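Agrobacterium tumefaciens DPS (Agrobacterium tumefaciens, PDB 1O9R) oxidises and stores iron inside a hollow shell of twelve subunits, shielding DNA from Fenton-type oxidative damage without binding to it. Local coordinates at the interface of chains A and B and the interface of chains A and C. Coordinates in Å, arbitrary orientation; residue numbers count along the deposited sequence, not the author numbering. Chains: chain A/B/C, Agrobacterium tumefaciens DPS.

Contact 1: the interface of chains A and B. Residues chain A 26, 30, 66-67, 70-71, 74, 78-83; chain B 38, 41-42.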
loop_
_atom_site.group_PDB
_atom_site.type_symbol
_atom_site.label_atom_id
_atom_site.label_comp_id
_atom_site.label_asym_id
_atom_site.label_seq_id
_atom_site.Cartn_x
_atom_site.Cartn_y
_atom_site.Cartn_z
ATOM N N LEU A 26 -15.386 14.545 -27.237
ATOM C CA LEU A 26 -15.423 14.894 -25.817
ATOM C C LEU A 26 -16.841 15.128 -25.344
ATOM O O LEU A 26 -17.212 14.731 -24.252
ATOM C CB LEU A 26 -14.570 16.161 -25.635
ATOM C CG LEU A 26 -14.519 16.739 -24.202
ATOM C CD1 LEU A 26 -13.899 15.693 -23.272
ATOM C CD2 LEU A 26 -13.709 18.035 -24.192
ATOM N N ILE A 30 -18.499 13.036 -22.306
ATOM C CA ILE A 30 -19.007 13.640 -21.070
ATOM C C ILE A 30 -20.476 13.299 -20.861
ATOM O O ILE A 30 -20.930 12.975 -19.737
ATOM C CB ILE A 30 -18.803 15.154 -21.060
ATOM C CG1 ILE A 30 -17.291 15.483 -21.033
ATOM C CG2 ILE A 30 -19.515 15.852 -19.901
ATOM C CD1 ILE A 30 -16.920 16.938 -21.348
ATOM N N GLY A 66 -12.085 10.957 -21.307
ATOM C CA GLY A 66 -12.501 12.323 -21.635
ATOM C C GLY A 66 -11.404 13.313 -21.274
ATOM O O GLY A 66 -11.080 14.247 -22.033
ATOM N N ASP A 67 -10.720 13.115 -20.123
ATOM C CA ASP A 67 -9.625 14.028 -19.780
ATOM C C ASP A 67 -8.539 13.914 -20.813
ATOM O O ASP A 67 -7.897 14.928 -21.226
ATOM C CB ASP A 67 -9.022 13.559 -18.414
ATOM C CG ASP A 67 -9.877 14.148 -17.307
ATOM O OD1 ASP A 67 -10.804 14.916 -17.625
ATOM O OD2 ASP A 67 -9.689 13.789 -16.123
ATOM N N ALA A 70 -9.582 15.815 -23.987
ATOM C CA ALA A 70 -9.540 17.250 -23.815
ATOM C C ALA A 70 -8.119 17.775 -23.794
ATOM O O ALA A 70 -7.831 18.847 -24.331
ATOM C CB ALA A 70 -10.272 17.588 -22.501
ATOM N N GLU A 71 -7.248 17.069 -23.035
ATOM C CA GLU A 71 -5.847 17.535 -22.978
ATOM C C GLU A 71 -5.226 17.516 -24.380
ATOM O O GLU A 71 -4.385 18.422 -24.613
ATOM C CB GLU A 71 -5.031 16.625 -22.047
ATOM C CG GLU A 71 -5.455 16.630 -20.572
ATOM C CD GLU A 71 -4.580 15.620 -19.787
ATOM O OE1 GLU A 71 -3.860 14.771 -20.328
ATOM O OE2 GLU A 71 -4.839 15.579 -18.573
ATOM N N VAL A 74 -5.872 20.737 -26.258
ATOM C CA VAL A 74 -5.046 21.874 -25.841
ATOM C C VAL A 74 -3.603 21.724 -26.252
ATOM O O VAL A 74 -2.934 22.717 -26.570
ATOM C CB VAL A 74 -5.207 22.114 -24.315
ATOM C CG1 VAL A 74 -6.723 22.416 -24.067
ATOM C CG2 VAL A 74 -4.929 21.029 -23.342
ATOM N N GLY A 78 -5.611 24.146 -29.372
ATOM C CA GLY A 78 -7.048 24.442 -29.340
ATOM C C GLY A 78 -7.527 24.750 -27.920
ATOM O O GLY A 78 -6.791 24.814 -26.941
ATOM N N THR A 79 -8.841 24.885 -27.876
ATOM C CA THR A 79 -9.595 25.105 -26.630
ATOM C C THR A 79 -10.476 23.892 -26.390
ATOM O O THR A 79 -11.321 23.518 -27.206
ATOM C CB THR A 79 -10.468 26.364 -26.777
ATOM O OG1 THR A 79 -9.590 27.475 -27.032
ATOM C CG2 THR A 79 -11.240 26.609 -25.484
ATOM N N ALA A 80 -10.308 23.195 -25.217
ATOM C CA ALA A 80 -11.163 22.066 -24.924
ATOM C C ALA A 80 -12.568 22.604 -24.528
ATOM O O ALA A 80 -12.603 23.552 -23.762
ATOM C CB ALA A 80 -10.565 21.238 -23.780
ATOM N N LEU A 81 -13.547 21.973 -25.118
ATOM C CA LEU A 81 -14.939 22.398 -24.906
ATOM C C LEU A 81 -15.775 21.325 -24.231
ATOM O O LEU A 81 -16.329 20.380 -24.784
ATOM C CB LEU A 81 -15.567 22.776 -26.270
ATOM C CG LEU A 81 -14.885 23.989 -26.942
ATOM C CD1 LEU A 81 -15.358 24.167 -28.388
ATOM C CD2 LEU A 81 -15.126 25.240 -26.106
ATOM N N GLY A 82 -15.806 21.469 -22.881
ATOM C CA GLY A 82 -16.477 20.471 -22.049
ATOM C C GLY A 82 -17.425 21.073 -21.037
ATOM O O GLY A 82 -17.879 20.370 -20.106
ATOM N N SER A 83 -17.832 22.327 -21.172
ATOM C CA SER A 83 -18.794 22.924 -20.270
ATOM C C SER A 83 -20.188 22.353 -20.574
ATOM O O SER A 83 -20.443 21.757 -21.623
ATOM C CB SER A 83 -18.820 24.441 -20.492
ATOM O OG SER A 83 -19.372 24.705 -21.784
ATOM N N GLN B 38 -13.366 22.276 -17.190
ATOM C CA GLN B 38 -13.217 23.269 -18.292
ATOM C C GLN B 38 -12.104 24.258 -18.014
ATOM O O GLN B 38 -11.308 24.587 -18.902
ATOM C CB GLN B 38 -14.594 23.968 -18.441
ATOM C CG GLN B 38 -14.607 25.072 -19.513
ATOM C CD GLN B 38 -14.413 24.556 -20.908
ATOM O OE1 GLN B 38 -13.878 25.325 -21.773
ATOM N NE2 GLN B 38 -14.737 23.355 -21.180
ATOM N N TRP B 41 -8.449 22.451 -18.040
ATOM C CA TRP B 41 -7.728 22.179 -19.266
ATOM C C TRP B 41 -7.212 23.440 -19.930
ATOM O O TRP B 41 -6.205 23.337 -20.651
ATOM C CB TRP B 41 -8.760 21.581 -20.296
ATOM C CG TRP B 41 -9.316 20.237 -19.903
ATOM C CD1 TRP B 41 -8.534 19.171 -19.431
ATOM C CD2 TRP B 41 -10.644 19.733 -19.884
ATOM N NE1 TRP B 41 -9.333 18.079 -19.131
ATOM C CE2 TRP B 41 -10.640 18.402 -19.448
ATOM C CE3 TRP B 41 -11.854 20.334 -20.267
ATOM C CZ2 TRP B 41 -11.807 17.648 -19.288
ATOM C CZ3 TRP B 41 -13.026 19.554 -20.149
ATOM C CH2 TRP B 41 -12.974 18.259 -19.655
ATOM N N ASN B 42 -7.900 24.566 -19.759
ATOM C CA ASN B 42 -7.605 25.747 -20.601
ATOM C C ASN B 42 -6.855 26.854 -19.924
ATOM O O ASN B 42 -6.655 27.949 -20.460
ATOM C CB ASN B 42 -8.972 26.251 -21.154
ATOM C CG ASN B 42 -9.564 25.290 -22.133
ATOM O OD1 ASN B 42 -8.999 25.032 -23.206
ATOM N ND2 ASN B 42 -10.749 24.753 -21.803
HETATM O O HOH W 1 -6.693 26.208 -24.301
#

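Contact 2: the interface of chains A and C. Residues chain A 4-7; chain C 111, 115, 155, 159.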
loop_
_atom_site.group_PDB
_atom_site.type_symbol
_atom_site.label_atom_id
_atom_site.label_comp_id
_atom_site.label_asym_id
_atom_site.label_seq_id
_atom_site.Cartn_x
_atom_site.Cartn_y
_atom_site.Cartn_z
ATOM N N HIS A 4 -3.510 28.773 -29.808
ATOM C CA HIS A 4 -2.312 29.070 -29.004
ATOM C C HIS A 4 -1.090 28.527 -29.725
ATOM O O HIS A 4 -1.163 27.497 -30.410
ATOM C CB HIS A 4 -2.456 28.430 -27.601
ATOM C CG HIS A 4 -3.601 29.079 -26.850
ATOM N ND1 HIS A 4 -3.412 30.255 -26.153
ATOM C CD2 HIS A 4 -4.884 28.736 -26.699
ATOM C CE1 HIS A 4 -4.564 30.620 -25.606
ATOM N NE2 HIS A 4 -5.463 29.714 -25.920
ATOM N N LYS A 5 0.005 29.269 -29.653
ATOM C CA LYS A 5 1.239 28.863 -30.294
ATOM C C LYS A 5 1.924 27.703 -29.580
ATOM O O LYS A 5 2.051 27.657 -28.347
ATOM C CB LYS A 5 2.192 30.068 -30.333
ATOM C CG LYS A 5 1.617 31.132 -31.308
ATOM C CD LYS A 5 2.558 32.322 -31.294
ATOM C CE LYS A 5 1.912 33.681 -31.132
ATOM N NZ LYS A 5 2.923 34.670 -30.602
ATOM N N THR A 6 2.411 26.786 -30.425
ATOM C CA THR A 6 3.160 25.668 -29.847
ATOM C C THR A 6 4.279 25.240 -30.790
ATOM O O THR A 6 4.138 25.332 -32.024
ATOM C CB THR A 6 2.244 24.490 -29.527
ATOM O OG1 THR A 6 2.975 23.351 -29.090
ATOM C CG2 THR A 6 1.383 24.022 -30.712
ATOM N N LYS A 7 5.325 24.676 -30.225
ATOM C CA LYS A 7 6.470 24.098 -30.937
ATOM C C LYS A 7 6.025 22.771 -31.556
ATOM O O LYS A 7 6.699 22.256 -32.456
ATOM C CB LYS A 7 7.652 23.817 -30.023
ATOM C CG LYS A 7 8.365 24.922 -29.263
ATOM C CD LYS A 7 8.940 25.952 -30.243
ATOM C CE LYS A 7 9.758 26.993 -29.472
ATOM N NZ LYS A 7 10.369 27.953 -30.446
ATOM N N ILE C 111 11.501 24.560 -23.254
ATOM C CA ILE C 111 10.548 24.486 -24.373
ATOM C C ILE C 111 11.223 24.218 -25.720
ATOM O O ILE C 111 10.756 23.369 -26.480
ATOM C CB ILE C 111 9.656 25.748 -24.403
ATOM C CG1 ILE C 111 8.637 25.643 -23.233
ATOM C CG2 ILE C 111 8.937 25.760 -25.773
ATOM C CD1 ILE C 111 8.021 27.010 -22.974
ATOM N N GLY C 115 10.438 20.705 -27.378
ATOM C CA GLY C 115 9.777 20.741 -28.692
ATOM C C GLY C 115 10.587 19.942 -29.708
ATOM O O GLY C 115 10.005 19.173 -30.479
ATOM N N GLU C 155 4.671 24.932 -22.122
ATOM C CA GLU C 155 4.201 26.089 -22.901
ATOM C C GLU C 155 3.042 26.798 -22.208
ATOM O O GLU C 155 2.979 28.049 -22.288
ATOM C CB GLU C 155 3.736 25.664 -24.299
ATOM C CG GLU C 155 4.982 25.280 -25.148
ATOM C CD GLU C 155 4.587 24.794 -26.519
ATOM O OE1 GLU C 155 5.425 25.074 -27.443
ATOM O OE2 GLU C 155 3.616 24.095 -26.787
ATOM N N GLN C 159 2.311 30.957 -22.168
ATOM C CA GLN C 159 1.340 31.354 -23.196
ATOM C C GLN C 159 0.488 32.533 -22.730
ATOM O O GLN C 159 -0.090 33.225 -23.602
ATOM C CB GLN C 159 0.505 30.240 -23.781
ATOM C CG GLN C 159 1.204 29.160 -24.604
ATOM C CD GLN C 159 0.486 27.863 -24.726
ATOM O OE1 GLN C 159 -0.207 27.401 -23.824
ATOM N NE2 GLN C 159 0.552 27.064 -25.818
HETATM O O HOH W 2 1.613 21.937 -26.576
HETATM O O HOH W 3 -1.756 32.278 -26.149
#

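Contact 3: the interface of chains A and C. Residues chain A 6-10, 72, 75, 135; chain C 119, 122, 144, 148-149, 151.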
loop_
_atom_site.group_PDB
_atom_site.type_symbol
_atom_site.label_atom_id
_atom_site.label_comp_id
_atom_site.label_asym_id
_atom_site.label_seq_id
_atom_site.Cartn_x
_atom_site.Cartn_y
_atom_site.Cartn_z
ATOM N N THR A 6 2.411 26.786 -30.425
ATOM C CA THR A 6 3.160 25.668 -29.847
ATOM C C THR A 6 4.279 25.240 -30.790
ATOM O O THR A 6 4.138 25.332 -32.024
ATOM C CB THR A 6 2.244 24.490 -29.527
ATOM O OG1 THR A 6 2.975 23.351 -29.090
ATOM C CG2 THR A 6 1.383 24.022 -30.712
ATOM N N LYS A 7 5.325 24.676 -30.225
ATOM C CA LYS A 7 6.470 24.098 -30.937
ATOM C C LYS A 7 6.025 22.771 -31.556
ATOM O O LYS A 7 6.699 22.256 -32.456
ATOM C CB LYS A 7 7.652 23.817 -30.023
ATOM C CG LYS A 7 8.365 24.922 -29.263
ATOM C CD LYS A 7 8.940 25.952 -30.243
ATOM C CE LYS A 7 9.758 26.993 -29.472
ATOM N NZ LYS A 7 10.369 27.953 -30.446
ATOM N N ASN A 8 4.933 22.155 -31.112
ATOM C CA ASN A 8 4.371 20.932 -31.684
ATOM C C ASN A 8 4.237 21.063 -33.212
ATOM O O ASN A 8 3.500 21.968 -33.623
ATOM C CB ASN A 8 3.032 20.615 -31.021
ATOM C CG ASN A 8 2.530 19.253 -31.362
ATOM O OD1 ASN A 8 2.119 18.394 -30.488
ATOM N ND2 ASN A 8 2.481 18.935 -32.625
ATOM N N ASP A 9 4.941 20.244 -33.988
ATOM C CA ASP A 9 4.984 20.491 -35.460
ATOM C C ASP A 9 3.998 19.684 -36.258
ATOM O O ASP A 9 4.140 19.583 -37.510
ATOM C CB ASP A 9 6.403 20.311 -35.999
ATOM C CG ASP A 9 6.923 18.897 -36.080
ATOM O OD1 ASP A 9 6.215 17.944 -35.722
ATOM O OD2 ASP A 9 8.071 18.665 -36.566
ATOM N N LEU A 10 2.948 19.110 -35.681
ATOM C CA LEU A 10 1.879 18.493 -36.488
ATOM C C LEU A 10 1.355 19.569 -37.424
ATOM O O LEU A 10 1.132 20.732 -37.013
ATOM C CB LEU A 10 0.706 18.035 -35.590
ATOM C CG LEU A 10 -0.358 17.214 -36.296
ATOM C CD1 LEU A 10 0.117 15.850 -36.751
ATOM C CD2 LEU A 10 -1.591 17.055 -35.402
ATOM N N ARG A 72 -5.586 16.564 -25.213
ATOM C CA ARG A 72 -4.993 16.562 -26.580
ATOM C C ARG A 72 -5.446 17.768 -27.352
ATOM O O ARG A 72 -4.577 18.250 -28.109
ATOM C CB ARG A 72 -5.396 15.242 -27.254
ATOM C CG ARG A 72 -4.682 15.010 -28.592
ATOM C CD ARG A 72 -3.130 15.029 -28.385
ATOM N NE ARG A 72 -2.563 14.679 -29.709
ATOM C CZ ARG A 72 -1.251 14.862 -29.932
ATOM N NH1 ARG A 72 -0.437 15.333 -29.008
ATOM N NH2 ARG A 72 -0.742 14.510 -31.141
ATOM N N GLN A 75 -3.097 20.491 -26.237
ATOM C CA GLN A 75 -1.747 20.234 -26.711
ATOM C C GLN A 75 -1.597 20.731 -28.152
ATOM O O GLN A 75 -0.483 21.148 -28.497
ATOM C CB GLN A 75 -1.429 18.730 -26.684
ATOM C CG GLN A 75 -1.207 18.238 -25.239
ATOM C CD GLN A 75 -1.353 16.743 -25.159
ATOM O OE1 GLN A 75 -1.002 15.996 -26.050
ATOM N NE2 GLN A 75 -1.984 16.256 -24.071
ATOM N N THR A 135 -0.505 9.917 -32.864
ATOM C CA THR A 135 -0.538 10.123 -31.418
ATOM C C THR A 135 -1.968 10.281 -30.938
ATOM O O THR A 135 -2.463 9.637 -29.998
ATOM C CB THR A 135 0.345 11.278 -31.007
ATOM O OG1 THR A 135 1.683 10.858 -31.402
ATOM C CG2 THR A 135 0.301 11.569 -29.521
ATOM N N ASN C 119 9.123 16.556 -31.437
ATOM C CA ASN C 119 8.974 16.462 -32.913
ATOM C C ASN C 119 9.840 15.383 -33.532
ATOM O O ASN C 119 9.381 14.741 -34.509
ATOM C CB ASN C 119 9.266 17.863 -33.493
ATOM C CG ASN C 119 8.211 18.883 -33.057
ATOM O OD1 ASN C 119 7.051 18.497 -32.770
ATOM N ND2 ASN C 119 8.588 20.146 -33.070
ATOM N N ARG C 122 7.795 12.271 -32.895
ATOM C CA ARG C 122 6.628 12.218 -33.783
ATOM C C ARG C 122 7.024 11.635 -35.129
ATOM O O ARG C 122 6.333 10.781 -35.728
ATOM C CB ARG C 122 6.073 13.646 -33.889
ATOM C CG ARG C 122 4.728 13.802 -34.606
ATOM C CD ARG C 122 4.303 15.274 -34.759
ATOM N NE ARG C 122 4.859 16.183 -33.763
ATOM C CZ ARG C 122 4.416 16.146 -32.492
ATOM N NH1 ARG C 122 3.399 15.319 -32.160
ATOM N NH2 ARG C 122 5.042 16.870 -31.581
ATOM N N SER C 144 5.602 9.713 -27.471
ATOM C CA SER C 144 5.007 10.939 -28.017
ATOM C C SER C 144 3.878 11.490 -27.167
ATOM O O SER C 144 3.784 12.722 -26.999
ATOM C CB SER C 144 4.588 10.654 -29.450
ATOM O OG SER C 144 3.887 11.763 -29.996
ATOM N N ASP C 148 4.397 15.204 -25.819
ATOM C CA ASP C 148 3.466 16.266 -26.220
ATOM C C ASP C 148 2.751 16.839 -25.016
ATOM O O ASP C 148 2.482 18.059 -24.978
ATOM C CB ASP C 148 2.473 15.758 -27.260
ATOM C CG ASP C 148 3.050 15.672 -28.653
ATOM O OD1 ASP C 148 2.242 15.389 -29.560
ATOM O OD2 ASP C 148 4.271 15.900 -28.862
ATOM N N LYS C 149 2.426 16.015 -24.006
ATOM C CA LYS C 149 1.786 16.576 -22.797
ATOM C C LYS C 149 2.768 17.388 -21.989
ATOM O O LYS C 149 2.367 18.426 -21.478
ATOM C CB LYS C 149 1.242 15.369 -21.962
ATOM C CG LYS C 149 0.554 15.893 -20.662
ATOM C CD LYS C 149 -0.348 14.805 -20.069
ATOM C CE LYS C 149 -0.794 15.314 -18.684
ATOM N NZ LYS C 149 -1.803 14.344 -18.117
ATOM N N LEU C 151 5.360 18.991 -23.176
ATOM C CA LEU C 151 5.540 20.246 -23.938
ATOM C C LEU C 151 4.385 21.235 -23.691
ATOM O O LEU C 151 4.687 22.414 -23.402
ATOM C CB LEU C 151 5.669 19.882 -25.431
ATOM C CG LEU C 151 5.802 21.111 -26.349
ATOM C CD1 LEU C 151 7.088 21.905 -26.111
ATOM C CD2 LEU C 151 5.703 20.658 -27.820
HETATM O O HOH W 4 2.204 19.300 -27.616
HETATM O O HOH W 5 7.827 15.748 -36.620
#

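Contact 1: the interface of chains A and B
In ferritin-like Dps proteins the ferroxidase centres lie between two-fold-related subunits, and this patch is part of such an interface. Helix 12-42 of chain B lies against helix 48-75 and the loop 78-83 of chain A, each contact having a twin with the chains exchanged.

Apolar packing centres on B:Trp41, whose CG stands anti to the carbonyl carbon (chi1 -66°). A:Ala70 lays its CB methyl over one face of the indole; a side chain this small lets the broad ring lie close to the helix. A:Ala80 CB lies 3.8 Å from B:Trp41 CE3, and A:Gly82, lacking a side chain, brings its CA to 4.0 Å from B:Trp41 CZ3. Carboxylate A:Asp67 OD1 meets the ring edge in plane, 3.4 Å from B:Trp41 CZ2, the planes 74° apart. A:Glu71 is an iron ligand and A:Asp67 probably one, so the tryptophan borders the metal site.

Much of the polar pairing is done by B:Asn42, whose amide reads the backbone of A:Ala80 in both directions. B:Asn42 OD1 accepts from A:Ala80 N on a lone pair at 3.0 Å, while B:Asn42 ND2 donates to A:Ala80 O, also 3.0 Å. A second bond from ND2, to B:Gln38 O, fixes the amide's rotation. Water 1 bridges B:Asn42 OD1 and A:Gly78 O. B:Gln38 as modelled sets like against like, OE1 facing A:Ala80 O and NE2 2.8 Å from A:Gly82 N; turned over, its amide would suit both, so it is probably built reversed.

Contact 2: the interface of chains A and C
The N-terminal segment of chain A runs extended from A:His4 to A:Thr6 and turns at A:Lys7, lying over helices 103-130 and 134-156 and the loop residue C:Gln159 of chain C.

Tightest is the grip of C:Glu155. Its chain is extended beyond CG (chi2 178°), so the carboxylate reaches the backbone of the segment and binds it with both oxygens, each through its syn lone pair. C:Glu155 OE2 accepts from the hydroxyl A:Thr6 OG1 at 2.5 Å, a bond flanked by water 2, and C:Glu155 OE1 accepts from backbone A:Lys7 N at 2.8 Å. The threonine OG1 is anti to the backbone N (chi1 174°), and a carboxylate suits the place by taking two donors at once. The aliphatic part of A:Lys7, bent at chi2, crosses C:Ile111 at about a right angle, its CG 3.6 Å from C:Ile111 CG2; C:Gly115, having no side chain, lets A:Lys7 CB come to 4.0 Å from its CA.

Toward the chain start the contact loosens. C:Gln159 NE2 still gives a nearly straight bond (171° at H) to A:Lys5 O at 3.0 Å, though from above the carbonyl plane. A:His4, however, reaches C:Gln159 O through water 3, which lies in the ring plane 2.6 Å from A:His4 ND1.

Holding this lysine-bearing tail against the neighbour may be why it is not available to DNA, and probably helps to hold the dodecamer together.

Contact 3: the interface of chains A and C
Chain A's tail turns through A:Asn8 and A:Asp9, so that A:Lys7 O and A:Asp9 N both face C:Asn119 on helix 103-130 of this ferritin-like Dps neighbour. The amide of C:Asn119 suits this pair: C:Asn119 ND2 gives an almost straight bond to A:Lys7 O at 2.9 Å, and its OD1 accepts from A:Asp9 N at 3.0 Å. A:Asp9, with CG in the crowded position (chi1 72°), comes tip to tip with C:Asn119, the planes stacked 12° apart.

C:Arg122, bent at chi3, reaches A:Asp9 OD1 with NE at 3.0 Å in a salt bridge, which probably eases the meeting of acceptors A:Asp9 OD1 and C:Asn119 OD1. Its rotation is fixed in plane by C:Asn119 OD1, bonded to C:Arg122 NH2 at 2.8 Å, and by an end-on grip of NH1 and NH2 on C:Asp148. The A:Asn8 amide lies over one guanidinium face; as modelled its OD1 faces C:Asp148 OD1, another acceptor, so ND2 and OD1 may be exchanged.

C:Asp148 OD1 also accepts from A:Arg72 NH1 at 2.7 Å, using its anti lone pair while the syn one serves C:Arg122; two cations on one oxygen would probably keep the carboxylate ionised. A:Gln75 OE1 steadies A:Arg72 by accepting from NH1. At the far end, hydroxyls A:Thr135 OG1 and C:Ser144 OG share a hydrogen bond.

Contacts 2 and 3 adjoin, the centres of their C-alpha atoms about 9 Å apart, and share A:Thr6 and A:Lys7; together they bind successive stretches of the tail of chain A to helices 103-130 and 134-156 and C:Gln159 of chain C. Contact 1 lies about 18 Å from contact 2 and 16 Å from contact 3, measured between the same centres, and faces another subunit. Helix 48-75 of chain A joins contacts 1 and 3, carrying one established and one probable iron ligand beside chain B and also meeting chain C. Each subunit thus uses a two-fold interface and a second, different one, in keeping with a closed shell of twelve.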